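Local coordinates for Peptide/nickel transport system substrate-binding protein (Listeria monocytogenes serotype 1/2a, PDB 5KZT) that binds peptide and, as an OppA-type extracellular solute-binding protein, probably hands it on for transport across the membrane, at residues Tyr97-Ser100 / Trp101-Val105; Ala289-Asn292 / Ile293-Ala296; Tyr346-Lys349 / Glu350-Ala354. All coordinates share one frame; numbering follows the deposited sequence.

All three contacts are local, joining residues three to five apart along a helix or at its start, and none closes a long loop. They follow one another along the chain without nesting or crossing. Contact 1 lies within helix 94-105, which packs against strand 138-140 and helix 171-177. Contact 2 opens helix 291-299 and contact 3 opens helix 348-362, each with a side-chain N-cap. Contact 1 stands apart, its nearest atoms about 29 Å from those of contact 2 and about 38 Å from those of contact 3, across the chain's centre. Contacts 2 and 3 touch, N292, K295 and A296 packing against A351 and A354, which ties helices 291-299 and 348-362 together.

Contact 1 (Tyr97-Ser100 / Trp101-Val105); sequences YVYS and WRRAV
V98 and R102, one helical turn apart, lie side by side and point the same way, which lays V98 CG1 over one face of the R102 guanidinium. The methyl sits off-centre, 3.3 Å from R102 NE. It can do so because V98 CG1 is anti to the backbone N (chi1 172°) and the R102 chain is extended from CG to NE, its CG passing 3.2 Å from V98 O. This is apolar cover for a flat charged group: the guanidinium N-H bonds lie in its plane, not toward the methyl.

Y99 and R103 meet differently. Their side chains cross at a slant, with ring and guanidinium planes only 21° apart, yet the touching atoms are R103 CD and Y99 OH, 3.6 Å from each other. The charged end of R103 reaches past the tyrosine to a salt bridge with D29.

On the buried side the contacts run along ring edges. W101 NE1 lies near the plane of the Y97 ring, 4.2 Å from Y97 CD2, while S100 OG approaches the indole edge, 3.4 Å from W101 CD1. Both polar groups are satisfied by backbone carbonyls of residues 166-167: W101 NE1 donates to F166 O, and S100 OG is hydrogen-bonded to F167 O. The indole is also edge-to-face with F166 and F117.

Behind the side chains run four consecutive i to i+4 bonds, among them W101 N to Y97 O at 2.9 Å and nearly straight (169°). The whole is a regular alpha-helix packed against two neighbours: Y97, S100, W101 and A104 are buried, Y97, V98 and W101 touch strand 138-140, and Y99 and R103 rest on V174 of helix 171-177.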
loop_
_atom_site.group_PDB
_atom_site.type_symbol
_atom_site.label_atom_id
_atom_site.label_comp_id
_atom_site.label_asym_id
_atom_site.label_seq_id
_atom_site.Cartn_x
_atom_site.Cartn_y
_atom_site.Cartn_z
ATOM N N TYR A 97 11.581 -18.036 9.245
ATOM C CA TYR A 97 11.863 -16.608 9.177
ATOM C C TYR A 97 13.170 -16.349 8.455
ATOM O O TYR A 97 13.255 -15.440 7.614
ATOM C CB TYR A 97 11.923 -15.973 10.554
ATOM C CG TYR A 97 10.609 -15.926 11.265
ATOM C CD1 TYR A 97 10.182 -17.004 12.030
ATOM C CD2 TYR A 97 9.799 -14.805 11.202
ATOM C CE1 TYR A 97 8.957 -16.968 12.696
ATOM C CE2 TYR A 97 8.579 -14.762 11.864
ATOM C CZ TYR A 97 8.182 -15.843 12.620
ATOM O OH TYR A 97 7.008 -15.840 13.305
ATOM N N VAL A 98 14.184 -17.145 8.767
ATOM C CA VAL A 98 15.463 -17.015 8.089
ATOM C C VAL A 98 15.259 -17.204 6.588
ATOM O O VAL A 98 15.711 -16.384 5.776
ATOM C CB VAL A 98 16.510 -18.009 8.626
ATOM C CG1 VAL A 98 17.782 -17.991 7.785
ATOM C CG2 VAL A 98 16.857 -17.674 10.063
ATOM N N TYR A 99 14.569 -18.275 6.226
ATOM C CA TYR A 99 14.277 -18.531 4.818
ATOM C C TYR A 99 13.571 -17.352 4.147
ATOM O O TYR A 99 14.002 -16.906 3.098
ATOM C CB TYR A 99 13.457 -19.810 4.653
ATOM C CG TYR A 99 12.908 -19.954 3.262
ATOM C CD1 TYR A 99 13.754 -20.234 2.171
ATOM C CD2 TYR A 99 11.565 -19.758 3.015
ATOM C CE1 TYR A 99 13.250 -20.339 0.888
ATOM C CE2 TYR A 99 11.052 -19.859 1.737
ATOM C CZ TYR A 99 11.895 -20.145 0.680
ATOM O OH TYR A 99 11.351 -20.226 -0.584
ATOM N N SER A 100 12.496 -16.846 4.744
ATOM C CA SER A 100 11.695 -15.813 4.064
ATOM C C SER A 100 12.373 -14.441 3.995
ATOM O O SER A 100 12.208 -13.728 3.018
ATOM C CB SER A 100 10.307 -15.674 4.662
ATOM O OG SER A 100 10.364 -15.082 5.928
ATOM N N TRP A 101 13.117 -14.058 5.015
ATOM C CA TRP A 101 13.838 -12.789 4.944
ATOM C C TRP A 101 14.967 -12.892 3.897
ATOM O O TRP A 101 15.168 -11.961 3.111
ATOM C CB TRP A 101 14.383 -12.398 6.291
ATOM C CG TRP A 101 13.362 -12.068 7.326
ATOM C CD1 TRP A 101 12.051 -12.463 7.387
ATOM C CD2 TRP A 101 13.601 -11.306 8.492
ATOM N NE1 TRP A 101 11.460 -11.988 8.541
ATOM C CE2 TRP A 101 12.394 -11.268 9.236
ATOM C CE3 TRP A 101 14.713 -10.610 8.971
ATOM C CZ2 TRP A 101 12.284 -10.574 10.455
ATOM C CZ3 TRP A 101 14.600 -9.934 10.193
ATOM C CH2 TRP A 101 13.398 -9.925 10.906
ATOM N N ARG A 102 15.656 -14.035 3.835
ATOM C CA ARG A 102 16.642 -14.214 2.775
ATOM C C ARG A 102 15.957 -14.181 1.395
ATOM O O ARG A 102 16.488 -13.587 0.459
ATOM C CB ARG A 102 17.439 -15.499 2.959
ATOM C CG ARG A 102 18.355 -15.539 4.167
ATOM C CD ARG A 102 19.038 -16.890 4.266
ATOM N NE ARG A 102 19.926 -16.991 5.419
ATOM C CZ ARG A 102 20.605 -18.079 5.778
ATOM N NH1 ARG A 102 20.569 -19.185 5.055
ATOM N NH2 ARG A 102 21.349 -18.049 6.862
ATOM N N ARG A 103 14.770 -14.787 1.283
ATOM C CA ARG A 103 13.991 -14.748 0.039
ATOM C C ARG A 103 13.689 -13.317 -0.390
ATOM O O ARG A 103 13.793 -13.000 -1.572
ATOM C CB ARG A 103 12.666 -15.528 0.167
ATOM C CG ARG A 103 11.833 -15.628 -1.104
ATOM C CD ARG A 103 10.783 -16.721 -0.971
ATOM N NE ARG A 103 9.998 -16.905 -2.197
ATOM C CZ ARG A 103 8.769 -16.417 -2.408
ATOM N NH1 ARG A 103 8.127 -15.696 -1.485
ATOM N NH2 ARG A 103 8.162 -16.655 -3.561
ATOM N N ALA A 104 13.288 -12.479 0.568
ATOM C CA ALA A 104 12.946 -11.085 0.295
ATOM C C ALA A 104 14.102 -10.258 -0.239
ATOM O O ALA A 104 13.870 -9.400 -1.090
ATOM C CB ALA A 104 12.360 -10.403 1.531
ATOM N N VAL A 105 15.320 -10.486 0.254
ATOM C CA VAL A 105 16.484 -9.707 -0.205
ATOM C C VAL A 105 17.193 -10.323 -1.416
ATOM O O VAL A 105 17.967 -9.658 -2.109
ATOM C CB VAL A 105 17.513 -9.426 0.918
ATOM C CG1 VAL A 105 16.909 -8.506 1.967
ATOM C CG2 VAL A 105 18.023 -10.706 1.585
#

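Contact 2 (Ala289-Asn292 / Ile293-Ala296); sequences ANKN and IRKA
N290 caps the helix that begins at K291: its OD1 accepts from I293 N at 3.0 Å. A chi1 of -176° turns the amide of N290 back over the first turn, and I293 crosses it at about a right angle, bringing I293 CG1 within 3.5 Å of N290 OD1. The capping oxygen thus satisfies an amide of the first turn and is backed by a buried aliphatic branch. The other end of the amide is occupied too, N290 ND2 donating to E361 OE1, which also receives N292 ND2.

Equally close-packed is R294, a buried arginine whose chain bends at chi3 (-63°) and folds back along the helix start. One face of its guanidinium lies against K291, the CA standing 3.5 Å above the plane toward the rim and K291 CG 3.4 Å from R294 NH2. Backbone carbonyls hold the group on several sides: NE donates to V489 O, NH2 to D488 O and NH1 to F288 O, and these three bonds fix its rotation.

The solvent side is looser. A water donates to A289 O at 3.1 Å and accepts from R294 NH1 at 3.2 Å, linking the residue before the cap to the arginine. K291 is exposed, its chain bent at three torsions. Its NZ lies 5.2 Å from R294 NH2, the two charges not in contact, and donates to D487 O.

The helix start therefore joins two neighbours. R294 and K291 hold the end of helix 471-487 and the residues leading to strand 491-503, while N292, I293, K295 and A296 pack on helix 348-362.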
loop_
_atom_site.group_PDB
_atom_site.type_symbol
_atom_site.label_atom_id
_atom_site.label_comp_id
_atom_site.label_asym_id
_atom_site.label_seq_id
_atom_site.Cartn_x
_atom_site.Cartn_y
_atom_site.Cartn_z
ATOM N N ALA A 289 9.745 14.023 -19.406
ATOM C CA ALA A 289 11.142 14.327 -19.133
ATOM C C ALA A 289 11.368 15.852 -19.034
ATOM O O ALA A 289 12.325 16.290 -18.418
ATOM C CB ALA A 289 12.045 13.706 -20.198
ATOM N N ASN A 290 10.471 16.640 -19.632
ATOM C CA ASN A 290 10.468 18.106 -19.523
ATOM C C ASN A 290 9.695 18.563 -18.291
ATOM O O ASN A 290 8.499 18.300 -18.183
ATOM C CB ASN A 290 9.845 18.721 -20.771
ATOM C CG ASN A 290 9.893 20.238 -20.759
ATOM O OD1 ASN A 290 9.146 20.877 -20.025
ATOM N ND2 ASN A 290 10.770 20.815 -21.560
ATOM N N LYS A 291 10.379 19.283 -17.399
ATOM C CA LYS A 291 9.814 19.712 -16.123
ATOM C C LYS A 291 8.665 20.670 -16.306
ATOM O O LYS A 291 7.695 20.627 -15.544
ATOM C CB LYS A 291 10.864 20.422 -15.280
ATOM C CG LYS A 291 10.503 20.526 -13.801
ATOM C CD LYS A 291 10.824 21.866 -13.178
ATOM C CE LYS A 291 12.281 22.259 -13.278
ATOM N NZ LYS A 291 13.076 21.761 -12.121
ATOM N N ASN A 292 8.793 21.582 -17.277
ATOM C CA ASN A 292 7.708 22.510 -17.529
ATOM C C ASN A 292 6.415 21.789 -17.904
ATOM O O ASN A 292 5.343 22.228 -17.495
ATOM C CB ASN A 292 8.069 23.519 -18.605
ATOM C CG ASN A 292 8.757 24.736 -18.041
ATOM O OD1 ASN A 292 8.359 25.263 -17.002
ATOM N ND2 ASN A 292 9.773 25.198 -18.728
ATOM N N ILE A 293 6.527 20.697 -18.662
ATOM C CA ILE A 293 5.362 19.899 -19.045
ATOM C C ILE A 293 4.745 19.195 -17.823
ATOM O O ILE A 293 3.511 19.187 -17.693
ATOM C CB ILE A 293 5.714 18.902 -20.170
ATOM C CG1 ILE A 293 6.197 19.653 -21.432
ATOM C CG2 ILE A 293 4.553 17.964 -20.489
ATOM C CD1 ILE A 293 5.206 20.635 -22.023
ATOM N N ARG A 294 5.583 18.639 -16.937
ATOM C CA ARG A 294 5.097 18.066 -15.663
ATOM C C ARG A 294 4.321 19.113 -14.844
ATOM O O ARG A 294 3.227 18.835 -14.332
ATOM C CB ARG A 294 6.258 17.511 -14.812
ATOM C CG ARG A 294 6.982 16.335 -15.458
ATOM C CD ARG A 294 7.794 15.559 -14.454
ATOM N NE ARG A 294 8.879 16.323 -13.832
ATOM C CZ ARG A 294 10.091 16.530 -14.348
ATOM N NH1 ARG A 294 10.429 16.098 -15.569
ATOM N NH2 ARG A 294 10.986 17.215 -13.633
ATOM N N LYS A 295 4.912 20.308 -14.741
ATOM C CA LYS A 295 4.338 21.430 -13.987
ATOM C C LYS A 295 2.993 21.864 -14.577
ATOM O O LYS A 295 2.076 22.192 -13.834
ATOM C CB LYS A 295 5.316 22.621 -13.961
ATOM C CG LYS A 295 4.846 23.794 -13.109
ATOM C CD LYS A 295 5.845 24.945 -13.083
ATOM C CE LYS A 295 7.040 24.669 -12.176
ATOM N NZ LYS A 295 6.628 24.606 -10.746
ATOM N N ALA A 296 2.904 21.872 -15.907
ATOM C CA ALA A 296 1.673 22.277 -16.606
ATOM C C ALA A 296 0.512 21.359 -16.239
ATOM O O ALA A 296 -0.553 21.837 -15.829
ATOM C CB ALA A 296 1.883 22.270 -18.103
HETATM O O HOH W 1 13.627 15.590 -15.698
#

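Contact 3 (Tyr346-Lys349 / Glu350-Ala354); sequences YDVK and EAQKA
E350 N donates to D347 OD1 and A351 N to D347 O, so the backbone turns from an extended D347 straight into the first turn of helix 348-362, with Q352 N to V348 O and K353 N to K349 O continuing the alpha pattern. This is an N-cap by aspartate. The E350 N to D347 OD1 bond is short, 2.8 Å, and nearly straight (174°), although the donor stands well above the carboxylate plane. Rotation about chi1 to -170° swings D347 CG away from its own N and brings the oxygen there, and the negative charge at this end probably suits the helix dipole.

E350 passes D347 at a slant, its CG 3.6 Å from D347 OD2. The chain then bends at chi2, leading the acid away and leaving the two carboxylate planes nearly perpendicular (87°), with D347 OD2 and E350 OE2 separated by 5.5 Å.

A351 and E350 touch L299 of helix 291-299, whose backbone also bonds to D347. Along the next turn, the Q352 side chain crosses V348 obliquely, its NE2 bonded to N393 O while V348 CG1 rests 3.4 Å from that same Q352 NE2.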
loop_
_atom_site.group_PDB
_atom_site.type_symbol
_atom_site.label_atom_id
_atom_site.label_comp_id
_atom_site.label_asym_id
_atom_site.label_seq_id
_atom_site.Cartn_x
_atom_site.Cartn_y
_atom_site.Cartn_z
ATOM N N TYR A 346 -3.071 24.156 -7.105
ATOM C CA TYR A 346 -3.862 24.451 -8.299
ATOM C C TYR A 346 -3.801 25.916 -8.711
ATOM O O TYR A 346 -4.122 26.800 -7.915
ATOM C CB TYR A 346 -5.307 24.065 -8.048
ATOM C CG TYR A 346 -6.296 24.508 -9.111
ATOM C CD1 TYR A 346 -6.213 24.023 -10.419
ATOM C CD2 TYR A 346 -7.329 25.395 -8.802
ATOM C CE1 TYR A 346 -7.126 24.410 -11.385
ATOM C CE2 TYR A 346 -8.247 25.778 -9.759
ATOM C CZ TYR A 346 -8.144 25.292 -11.039
ATOM O OH TYR A 346 -9.066 25.679 -11.969
ATOM N N ASP A 347 -3.404 26.150 -9.959
ATOM C CA ASP A 347 -3.212 27.503 -10.505
ATOM C C ASP A 347 -3.205 27.423 -12.037
ATOM O O ASP A 347 -2.182 27.087 -12.635
ATOM C CB ASP A 347 -1.888 28.091 -9.974
ATOM C CG ASP A 347 -1.710 29.576 -10.280
ATOM O OD1 ASP A 347 -1.997 30.036 -11.411
ATOM O OD2 ASP A 347 -1.246 30.292 -9.365
ATOM N N VAL A 348 -4.334 27.733 -12.673
ATOM C CA VAL A 348 -4.437 27.611 -14.130
ATOM C C VAL A 348 -3.419 28.530 -14.842
ATOM O O VAL A 348 -2.761 28.099 -15.801
ATOM C CB VAL A 348 -5.876 27.849 -14.656
ATOM C CG1 VAL A 348 -5.921 27.786 -16.182
ATOM C CG2 VAL A 348 -6.847 26.816 -14.074
ATOM N N LYS A 349 -3.261 29.757 -14.352
ATOM C CA LYS A 349 -2.331 30.704 -14.985
ATOM C C LYS A 349 -0.875 30.233 -14.909
ATOM O O LYS A 349 -0.168 30.234 -15.930
ATOM C CB LYS A 349 -2.475 32.115 -14.415
ATOM C CG LYS A 349 -3.679 32.850 -14.993
ATOM C CD LYS A 349 -3.728 34.310 -14.580
ATOM C CE LYS A 349 -5.124 34.878 -14.781
ATOM N NZ LYS A 349 -5.211 36.290 -14.315
ATOM N N GLU A 350 -0.440 29.808 -13.727
ATOM C CA GLU A 350 0.923 29.282 -13.597
ATOM C C GLU A 350 1.110 27.993 -14.403
ATOM O O GLU A 350 2.186 27.774 -14.933
ATOM C CB GLU A 350 1.336 29.085 -12.133
ATOM C CG GLU A 350 1.753 30.373 -11.427
ATOM C CD GLU A 350 3.028 30.994 -11.987
ATOM O OE1 GLU A 350 3.969 30.259 -12.354
ATOM O OE2 GLU A 350 3.090 32.234 -12.061
ATOM N N ALA A 351 0.060 27.166 -14.495
ATOM C CA ALA A 351 0.054 25.974 -15.370
ATOM C C ALA A 351 0.256 26.318 -16.848
ATOM O O ALA A 351 1.032 25.666 -17.549
ATOM C CB ALA A 351 -1.244 25.196 -15.213
ATOM N N GLN A 352 -0.464 27.331 -17.304
ATOM C CA GLN A 352 -0.414 27.782 -18.695
ATOM C C GLN A 352 0.939 28.419 -19.040
ATOM O O GLN A 352 1.434 28.232 -20.143
ATOM C CB GLN A 352 -1.590 28.737 -19.000
ATOM C CG GLN A 352 -2.917 27.989 -19.082
ATOM C CD GLN A 352 -4.154 28.877 -19.090
ATOM O OE1 GLN A 352 -4.104 30.064 -18.751
ATOM N NE2 GLN A 352 -5.287 28.288 -19.481
ATOM N N LYS A 353 1.525 29.145 -18.089
ATOM C CA LYS A 353 2.898 29.654 -18.215
ATOM C C LYS A 353 3.895 28.498 -18.445
ATOM O O LYS A 353 4.683 28.534 -19.392
ATOM C CB LYS A 353 3.302 30.462 -16.964
ATOM C CG LYS A 353 4.702 31.065 -17.049
ATOM C CD LYS A 353 5.099 31.902 -15.840
ATOM C CE LYS A 353 6.281 32.797 -16.210
ATOM N NZ LYS A 353 7.110 33.201 -15.041
ATOM N N ALA A 354 3.842 27.487 -17.581
ATOM C CA ALA A 354 4.694 26.301 -17.718
ATOM C C ALA A 354 4.423 25.559 -19.028
ATOM O O ALA A 354 5.348 25.101 -19.685
ATOM C CB ALA A 354 4.495 25.356 -16.532
#